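Local coordinates for uncharacterized protein (Bacteroides fragilis, PDB 3MSW) that is of unknown function but is probably exported and folds as a single-layer antiparallel beta-sheet built from beta-hairpin repeats, at residues Asn3-Glu15 with Leu19-Ala31. Residues are numbered along the deposited sequence; the frame is centred on the assembly and turned at random. Where two conformers were deposited one is given.
Sequences NNGKQFIHNDTME and LVCREIYAMNDAA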
ATOM      1  N   ASN A   3       6.599  -1.921 -19.950  1.00 49.87           N
ATOM      2  CA  ASN A   3       7.002  -0.631 -20.531  1.00 49.78           C
ATOM      3  C   ASN A   3       8.421  -0.190 -20.173  1.00 50.50           C
ATOM      4  O   ASN A   3       9.115   0.366 -21.028  1.00 49.45           O
ATOM      5  CB  ASN A   3       5.977   0.460 -20.239  1.00 48.31           C
ATOM      6  CG  ASN A   3       4.609   0.210 -20.854  1.00 66.45           C
ATOM      7  OD1 ASN A   3       4.417  -0.643 -21.742  1.00 57.73           O
ATOM      8  ND2 ASN A   3       3.626   0.970 -20.397  1.00 55.65           N
ATOM      9  N   ASN A   4       8.850  -0.445 -18.919  1.00 45.90           N
ATOM     10  CA  ASN A   4      10.206  -0.113 -18.500  1.00 45.99           C
ATOM     11  C   ASN A   4      11.205  -1.287 -18.669  1.00 49.04           C
ATOM     12  O   ASN A   4      12.413  -1.085 -18.536  1.00 49.06           O
ATOM     13  CB  ASN A   4      10.252   0.544 -17.112  1.00 46.14           C
ATOM     14  CG  ASN A   4       9.864  -0.323 -15.927  1.00 59.99           C
ATOM     15  OD1 ASN A   4       9.886  -1.558 -15.970  1.00 51.86           O
ATOM     16  ND2 ASN A   4       9.448   0.328 -14.843  1.00 48.32           N
ATOM     17  N   GLY A   5      10.693  -2.479 -18.996  1.00 42.50           N
ATOM     18  CA  GLY A   5      11.526  -3.654 -19.234  1.00 43.42           C
ATOM     19  C   GLY A   5      12.129  -4.254 -17.972  1.00 48.63           C
ATOM     20  O   GLY A   5      13.118  -4.991 -18.057  1.00 50.33           O
ATOM     21  N   LYS A   6      11.540  -3.948 -16.790  1.00 43.09           N
ATOM     22  CA  LYS A   6      12.037  -4.466 -15.503  1.00 41.94           C
ATOM     23  C   LYS A   6      11.146  -5.575 -14.992  1.00 43.57           C
ATOM     24  O   LYS A   6       9.949  -5.356 -14.775  1.00 44.86           O
ATOM     25  CB  LYS A   6      12.152  -3.356 -14.445  1.00 44.42           C
ATOM     26  CG  LYS A   6      13.238  -2.313 -14.712  1.00 61.35           C
ATOM     27  CD  LYS A   6      13.127  -1.184 -13.703  1.00 74.39           C
ATOM     28  CE  LYS A   6      14.230  -0.170 -13.844  1.00 96.42           C
ATOM     29  NZ  LYS A   6      14.099   0.914 -12.836  1.00109.78           N
ATOM     30  N   GLN A   7      11.717  -6.768 -14.795  1.00 36.86           N
ATOM     31  CA  GLN A   7      10.975  -7.921 -14.285  1.00 33.94           C
ATOM     32  C   GLN A   7      11.257  -8.113 -12.789  1.00 34.69           C
ATOM     33  O   GLN A   7      12.406  -8.014 -12.345  1.00 32.33           O
ATOM     34  CB  GLN A   7      11.340  -9.197 -15.067  1.00 36.16           C
ATOM     35  CG  GLN A   7      10.484 -10.463 -14.719  1.00 36.04           C
ATOM     36  CD  GLN A   7      11.113 -11.764 -15.195  1.00 36.88           C
ATOM     37  OE1 GLN A   7      12.131 -11.788 -15.885  1.00 40.55           O
ATOM     38  NE2 GLN A   7      10.513 -12.877 -14.842  1.00 34.99           N
ATOM     39  N   PHE A   8      10.194  -8.425 -12.037  1.00 29.92           N
ATOM     40  CA  PHE A   8      10.233  -8.708 -10.617  1.00 29.55           C
ATOM     41  C   PHE A   8       9.465 -10.002 -10.366  1.00 33.63           C
ATOM     42  O   PHE A   8       8.595 -10.377 -11.162  1.00 34.10           O
ATOM     43  CB  PHE A   8       9.607  -7.552  -9.801  1.00 31.00           C
ATOM     44  CG  PHE A   8      10.312  -6.223  -9.967  1.00 34.43           C
ATOM     45  CD1 PHE A   8      11.497  -5.953  -9.285  1.00 38.54           C
ATOM     46  CD2 PHE A   8       9.799  -5.245 -10.813  1.00 36.65           C
ATOM     47  CE1 PHE A   8      12.162  -4.732  -9.456  1.00 40.06           C
ATOM     48  CE2 PHE A   8      10.445  -4.009 -10.954  1.00 40.44           C
ATOM     49  CZ  PHE A   8      11.625  -3.764 -10.278  1.00 39.54           C
ATOM     50  N   ILE A   9       9.827 -10.709  -9.303  1.00 28.59           N
ATOM     51  CA  ILE A   9       9.131 -11.932  -8.849  1.00 27.60           C
ATOM     52  C   ILE A   9       8.945 -11.758  -7.348  1.00 29.39           C
ATOM     53  O   ILE A   9       9.767 -11.098  -6.707  1.00 27.64           O
ATOM     54  CB  ILE A   9       9.923 -13.227  -9.207  1.00 32.08           C
ATOM     55  CG1 ILE A   9       9.955 -13.472 -10.722  1.00 33.10           C
ATOM     56  CG2 ILE A   9       9.373 -14.464  -8.497  1.00 35.01           C
ATOM     57  CD1 ILE A   9      10.888 -14.629 -11.117  1.00 41.69           C
ATOM     58  N   HIS A  10       7.893 -12.365  -6.772  1.00 25.64           N
ATOM     59  CA  HIS A  10       7.703 -12.285  -5.344  1.00 23.49           C
ATOM     60  C   HIS A  10       7.659 -13.632  -4.632  1.00 25.26           C
ATOM     61  O   HIS A  10       7.510 -14.697  -5.249  1.00 23.85           O
ATOM     62  CB  HIS A  10       6.515 -11.373  -4.968  1.00 23.64           C
ATOM     63  CG  HIS A  10       5.157 -11.938  -5.267  1.00 25.48           C
ATOM     64  ND1 HIS A  10       4.335 -11.352  -6.209  1.00 26.70           N
ATOM     65  CD2 HIS A  10       4.518 -13.003  -4.728  1.00 26.98           C
ATOM     66  CE1 HIS A  10       3.211 -12.063  -6.213  1.00 25.90           C
ATOM     67  NE2 HIS A  10       3.279 -13.082  -5.353  1.00 26.28           N
ATOM     68  N   ASN A  11       7.802 -13.564  -3.320  1.00 21.90           N
ATOM     69  CA  ASN A  11       7.715 -14.725  -2.448  1.00 22.24           C
ATOM     70  C   ASN A  11       6.868 -14.366  -1.238  1.00 25.98           C
ATOM     71  O   ASN A  11       7.258 -13.498  -0.447  1.00 25.23           O
ATOM     72  CB  ASN A  11       9.091 -15.239  -2.053  1.00 22.33           C
ATOM     73  CG  ASN A  11       9.015 -16.543  -1.300  1.00 32.00           C
ATOM     74  OD1 ASN A  11       8.260 -17.443  -1.660  1.00 26.60           O
ATOM     75  ND2 ASN A  11       9.725 -16.634  -0.187  1.00 33.87           N
ATOM     76  N   ASP A  12       5.715 -15.049  -1.108  1.00 21.76           N
ATOM     77  CA  ASP A  12       4.727 -14.884  -0.042  1.00 22.31           C
ATOM     78  C   ASP A  12       4.926 -15.808   1.144  1.00 28.74           C
ATOM     79  O   ASP A  12       5.203 -16.999   0.975  1.00 28.24           O
ATOM     80  CB  ASP A  12       3.304 -15.098  -0.593  1.00 23.18           C
ATOM     81  CG  ASP A  12       2.850 -13.974  -1.526  1.00 27.40           C
ATOM     82  OD1 ASP A  12       3.602 -13.001  -1.689  1.00 25.97           O
ATOM     83  OD2 ASP A  12       1.716 -14.063  -2.070  1.00 28.76           O
ATOM     84  N   THR A  13       4.739 -15.258   2.352  1.00 25.49           N
ATOM     85  CA  THR A  13       4.722 -16.051   3.587  1.00 25.08           C
ATOM     86  C   THR A  13       3.294 -15.963   4.126  1.00 28.74           C
ATOM     87  O   THR A  13       2.789 -14.866   4.370  1.00 29.13           O
ATOM     88  CB  THR A  13       5.765 -15.582   4.597  1.00 27.95           C
ATOM     89  OG1 THR A  13       7.040 -15.543   3.954  1.00 30.94           O
ATOM     90  CG2 THR A  13       5.830 -16.484   5.840  1.00 28.95           C
HETATM   91  N   MSE A  14       2.652 -17.129   4.317  1.00 25.79           N
HETATM   92  CA  MSE A  14       1.287 -17.275   4.841  1.00 24.88           C
HETATM   93  C   MSE A  14       1.327 -17.657   6.323  1.00 29.94           C
HETATM   94  O   MSE A  14       2.213 -18.399   6.745  1.00 30.79           O
HETATM   95  CB  MSE A  14       0.550 -18.414   4.096  1.00 25.86           C
HETATM   96  CG  MSE A  14       0.498 -18.212   2.562  1.00 28.02           C
HETATM   97 SE   MSE A  14      -0.330 -16.567   1.980  0.75 29.48          SE
HETATM   98  CE  MSE A  14      -2.112 -16.957   2.391  1.00 28.57           C
ATOM     99  N   GLU A  15       0.350 -17.183   7.097  1.00 26.45           N
ATOM    100  CA  GLU A  15       0.184 -17.539   8.513  1.00 26.30           C
ATOM    101  C   GLU A  15      -1.316 -17.560   8.834  1.00 29.60           C
ATOM    102  O   GLU A  15      -2.003 -16.559   8.624  1.00 27.48           O
ATOM    103  CB  GLU A  15       0.957 -16.571   9.432  1.00 27.29           C
ATOM    104  CG  GLU A  15       0.795 -16.882  10.915  1.00 34.79           C
ATOM    105  CD  GLU A  15       1.475 -18.144  11.412  1.00 40.13           C
ATOM    106  OE1 GLU A  15       2.369 -18.665  10.708  1.00 38.16           O
ATOM    107  OE2 GLU A  15       1.096 -18.628  12.501  1.00 34.78           O
ATOM    108  N   LEU A  19      -1.868 -13.621   4.209  1.00 22.33           N
ATOM    109  CA  LEU A  19      -0.563 -13.176   3.749  1.00 22.93           C
ATOM    110  C   LEU A  19       0.053 -12.259   4.804  1.00 25.50           C
ATOM    111  O   LEU A  19      -0.501 -11.202   5.102  1.00 24.91           O
ATOM    112  CB  LEU A  19      -0.733 -12.437   2.411  1.00 22.93           C
ATOM    113  CG  LEU A  19       0.515 -11.776   1.848  1.00 25.81           C
ATOM    114  CD1 LEU A  19       1.539 -12.803   1.453  1.00 26.46           C
ATOM    115  CD2 LEU A  19       0.169 -10.871   0.645  1.00 24.59           C
ATOM    116  N   VAL A  20       1.188 -12.663   5.385  1.00 21.30           N
ATOM    117  CA  VAL A  20       1.846 -11.841   6.414  1.00 20.69           C
ATOM    118  C   VAL A  20       3.116 -11.145   5.887  1.00 23.00           C
ATOM    119  O   VAL A  20       3.561 -10.149   6.447  1.00 21.38           O
ATOM    120  CB  VAL A  20       2.078 -12.584   7.761  1.00 23.13           C
ATOM    121  CG1 VAL A  20       0.745 -12.967   8.410  1.00 22.30           C
ATOM    122  CG2 VAL A  20       2.995 -13.805   7.594  1.00 22.79           C
ATOM    123  N   CYS A  21       3.692 -11.669   4.825  1.00 21.93           N
ATOM    124  CA  CYS A  21       4.885 -11.040   4.251  1.00 24.14           C
ATOM    125  C   CYS A  21       4.957 -11.302   2.786  1.00 26.08           C
ATOM    126  O   CYS A  21       4.682 -12.415   2.344  1.00 27.26           O
ATOM    127  CB  CYS A  21       6.154 -11.526   4.961  1.00 27.31           C
ATOM    128  SG  CYS A  21       7.674 -10.775   4.327  1.00 33.69           S
ATOM    129  N   ARG A  22       5.332 -10.290   2.013  1.00 21.73           N
ATOM    130  CA  ARG A  22       5.561 -10.480   0.591  1.00 22.15           C
ATOM    131  C   ARG A  22       6.907  -9.842   0.291  1.00 26.00           C
ATOM    132  O   ARG A  22       7.088  -8.643   0.550  1.00 25.46           O
ATOM    133  CB  ARG A  22       4.459  -9.852  -0.300  1.00 22.87           C
ATOM    134  CG  ARG A  22       4.915  -9.823  -1.797  1.00 22.63           C
ATOM    135  CD  ARG A  22       3.747  -9.506  -2.713  1.00 23.81           C
ATOM    136  NE  ARG A  22       2.743 -10.558  -2.589  1.00 26.77           N
ATOM    137  CZ  ARG A  22       1.543 -10.522  -3.149  1.00 35.94           C
ATOM    138  NH1 ARG A  22       1.184  -9.488  -3.892  1.00 32.18           N
ATOM    139  NH2 ARG A  22       0.689 -11.518  -2.958  1.00 26.22           N
ATOM    140  N   GLU A  23       7.843 -10.633  -0.249  1.00 21.89           N
ATOM    141  CA  GLU A  23       9.167 -10.107  -0.603  1.00 21.99           C
ATOM    142  C   GLU A  23       9.315 -10.039  -2.115  1.00 27.96           C
ATOM    143  O   GLU A  23       9.004 -11.004  -2.799  1.00 26.74           O
ATOM    144  CB  GLU A  23      10.283 -10.930   0.050  1.00 22.93           C
ATOM    145  CG  GLU A  23      11.623 -10.211  -0.069  1.00 28.21           C
ATOM    146  CD  GLU A  23      12.774 -10.843   0.695  1.00 42.12           C
ATOM    147  OE1 GLU A  23      12.503 -11.598   1.655  1.00 33.00           O
ATOM    148  OE2 GLU A  23      13.944 -10.595   0.326  1.00 40.44           O
ATOM    149  N   ILE A  24       9.785  -8.895  -2.629  1.00 25.98           N
ATOM    150  CA  ILE A  24       9.952  -8.646  -4.062  1.00 26.29           C
ATOM    151  C   ILE A  24      11.400  -8.739  -4.427  1.00 29.12           C
ATOM    152  O   ILE A  24      12.228  -8.094  -3.786  1.00 29.14           O
ATOM    153  CB  ILE A  24       9.360  -7.265  -4.483  1.00 29.49           C
ATOM    154  CG1 ILE A  24       7.932  -6.983  -3.897  1.00 30.00           C
ATOM    155  CG2 ILE A  24       9.478  -7.006  -6.013  1.00 30.79           C
ATOM    156  CD1 ILE A  24       6.850  -7.834  -4.343  1.00 33.87           C
ATOM    157  N   TYR A  25      11.698  -9.461  -5.522  1.00 25.95           N
ATOM    158  CA  TYR A  25      13.070  -9.653  -6.033  1.00 26.22           C
ATOM    159  C   TYR A  25      13.189  -9.297  -7.474  1.00 33.56           C
ATOM    160  O   TYR A  25      12.221  -9.395  -8.213  1.00 29.72           O
ATOM    161  CB  TYR A  25      13.493 -11.131  -5.950  1.00 27.66           C
ATOM    162  CG  TYR A  25      13.435 -11.737  -4.564  1.00 30.48           C
ATOM    163  CD1 TYR A  25      12.259 -12.306  -4.080  1.00 32.46           C
ATOM    164  CD2 TYR A  25      14.566 -11.786  -3.756  1.00 31.70           C
ATOM    165  CE1 TYR A  25      12.201 -12.871  -2.806  1.00 33.26           C
ATOM    166  CE2 TYR A  25      14.528 -12.373  -2.492  1.00 32.63           C
ATOM    167  CZ  TYR A  25      13.345 -12.919  -2.025  1.00 40.99           C
ATOM    168  OH  TYR A  25      13.292 -13.465  -0.771  1.00 42.64           O
ATOM    169  N   ALA A  26      14.436  -9.010  -7.905  1.00 34.28           N
ATOM    170  CA  ALA A  26      14.783  -8.827  -9.302  1.00 35.22           C
ATOM    171  C   ALA A  26      16.066  -9.606  -9.510  1.00 44.08           C
ATOM    172  O   ALA A  26      16.864  -9.742  -8.566  1.00 45.34           O
ATOM    173  CB  ALA A  26      15.008  -7.345  -9.597  1.00 36.12           C
HETATM  174  N   MSE A  27      16.283 -10.135 -10.736  1.00 43.56           N
HETATM  175  CA  MSE A  27      17.519 -10.828 -11.084  0.50 43.07           C
HETATM  176  C   MSE A  27      18.492  -9.766 -11.619  1.00 53.84           C
HETATM  177  O   MSE A  27      18.189  -9.147 -12.645  1.00 56.38           O
HETATM  178  CB  MSE A  27      17.251 -11.934 -12.125  0.50 43.46           C
HETATM  179  CG  MSE A  27      16.099 -11.626 -13.085  0.50 46.10           C
HETATM  180 SE   MSE A  27      15.433 -13.244 -13.882  0.38 48.63          SE
HETATM  181  CE  MSE A  27      13.782 -13.401 -12.897  0.50 42.94           C
ATOM    182  N   ASN A  28      19.597  -9.494 -10.903  1.00 56.39           N
ATOM    183  CA  ASN A  28      20.549  -8.474 -11.370  1.00 59.65           C
ATOM    184  C   ASN A  28      21.886  -9.014 -11.875  1.00 66.81           C
ATOM    185  O   ASN A  28      22.711  -8.234 -12.352  1.00 68.14           O
ATOM    186  CB  ASN A  28      20.660  -7.261 -10.418  1.00 62.89           C
ATOM    187  CG  ASN A  28      19.333  -6.578 -10.122  1.00 90.01           C
ATOM    188  OD1 ASN A  28      18.527  -6.282 -11.020  1.00 84.07           O
ATOM    189  ND2 ASN A  28      19.078  -6.295  -8.848  1.00 82.10           N
ATOM    190  N   ASP A  29      22.077 -10.354 -11.818  1.00 65.21           N
ATOM    191  CA  ASP A  29      23.281 -11.014 -12.339  1.00 67.96           C
ATOM    192  C   ASP A  29      23.069 -12.438 -12.844  1.00 73.28           C
ATOM    193  O   ASP A  29      22.301 -13.205 -12.252  1.00 72.76           O
ATOM    194  CB  ASP A  29      24.497 -10.923 -11.399  1.00 70.77           C
ATOM    195  CG  ASP A  29      25.798 -10.752 -12.170  1.00 84.64           C
ATOM    196  OD1 ASP A  29      25.828  -9.922 -13.117  1.00 85.40           O
ATOM    197  OD2 ASP A  29      26.789 -11.434 -11.822  1.00 91.53           O
ATOM    198  N   ALA A  30      23.751 -12.773 -13.955  1.00 69.46           N
ATOM    199  CA  ALA A  30      23.675 -14.083 -14.586  1.00 68.82           C
ATOM    200  C   ALA A  30      24.889 -14.952 -14.260  1.00 71.53           C
ATOM    201  O   ALA A  30      24.851 -16.163 -14.465  1.00 70.66           O
ATOM    202  CB  ALA A  30      23.530 -13.922 -16.075  1.00 70.74           C
ATOM    203  N   ALA A  31      25.965 -14.351 -13.745  1.00 67.95           N
ATOM    204  CA  ALA A  31      27.140 -15.135 -13.362  1.00 68.39           C
ATOM    205  C   ALA A  31      26.795 -15.932 -12.086  1.00 69.91           C
ATOM    206  O   ALA A  31      27.461 -16.932 -11.785  1.00 70.69           O
ATOM    207  CB  ALA A  31      28.331 -14.222 -13.123  1.00 69.94           C
TER
HETATM  208  O   HOH W   1       7.828 -13.661   2.192  1.00 23.21           O
HETATM  209  O   HOH W   2      10.844 -14.238   1.392  1.00 38.05           O
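With its chain extended through CG and CD, Arg-22 bends at chi3 (-62°), which brings the guanidinium across to strand 9-15, where it meets both His-10 and Asp-12. The His-10 ring is raised between its own backbone N and carbonyl carbon (chi1 72°), and the guanidinium lies flat on one face of it, centres 3.9 Å apart. The Asp-12 carboxylate lies alongside, nearly coplanar with the guanidinium (4°), and is gripped side-on: Arg-22 NE reaches Asp-12 OD1 at 2.7 Å and Arg-22 NH2 reaches Asp-12 OD2 at 2.9 Å, both on the syn side. Next to the salt bridge, Leu-19 CD1 packs 3.5 Å from Asp-12 CG. Strands 9-15 and 18-27 form a beta hairpin, with Ile-9, Asn-11 and Thr-13 in hydrogen-bonded pairs with Tyr-25, Glu-23 and Cys-21. Val-20 and Cys-21 both face Thr-13, a classic beta bulge that shifts the register by one before Met-14; Thr-13 O accepts from Val-20 N (2.9 Å) and weakly from Cys-21 N. On the opposite face, one water joins Asn-11 ND2 to Glu-23 OE1. Strand 35-46 continues the sheet beyond 18-27. Two nearly coplanar bonds and the stacked imidazole fix the guanidinium's rotation, and the paired charge probably favours ionised Asp-12.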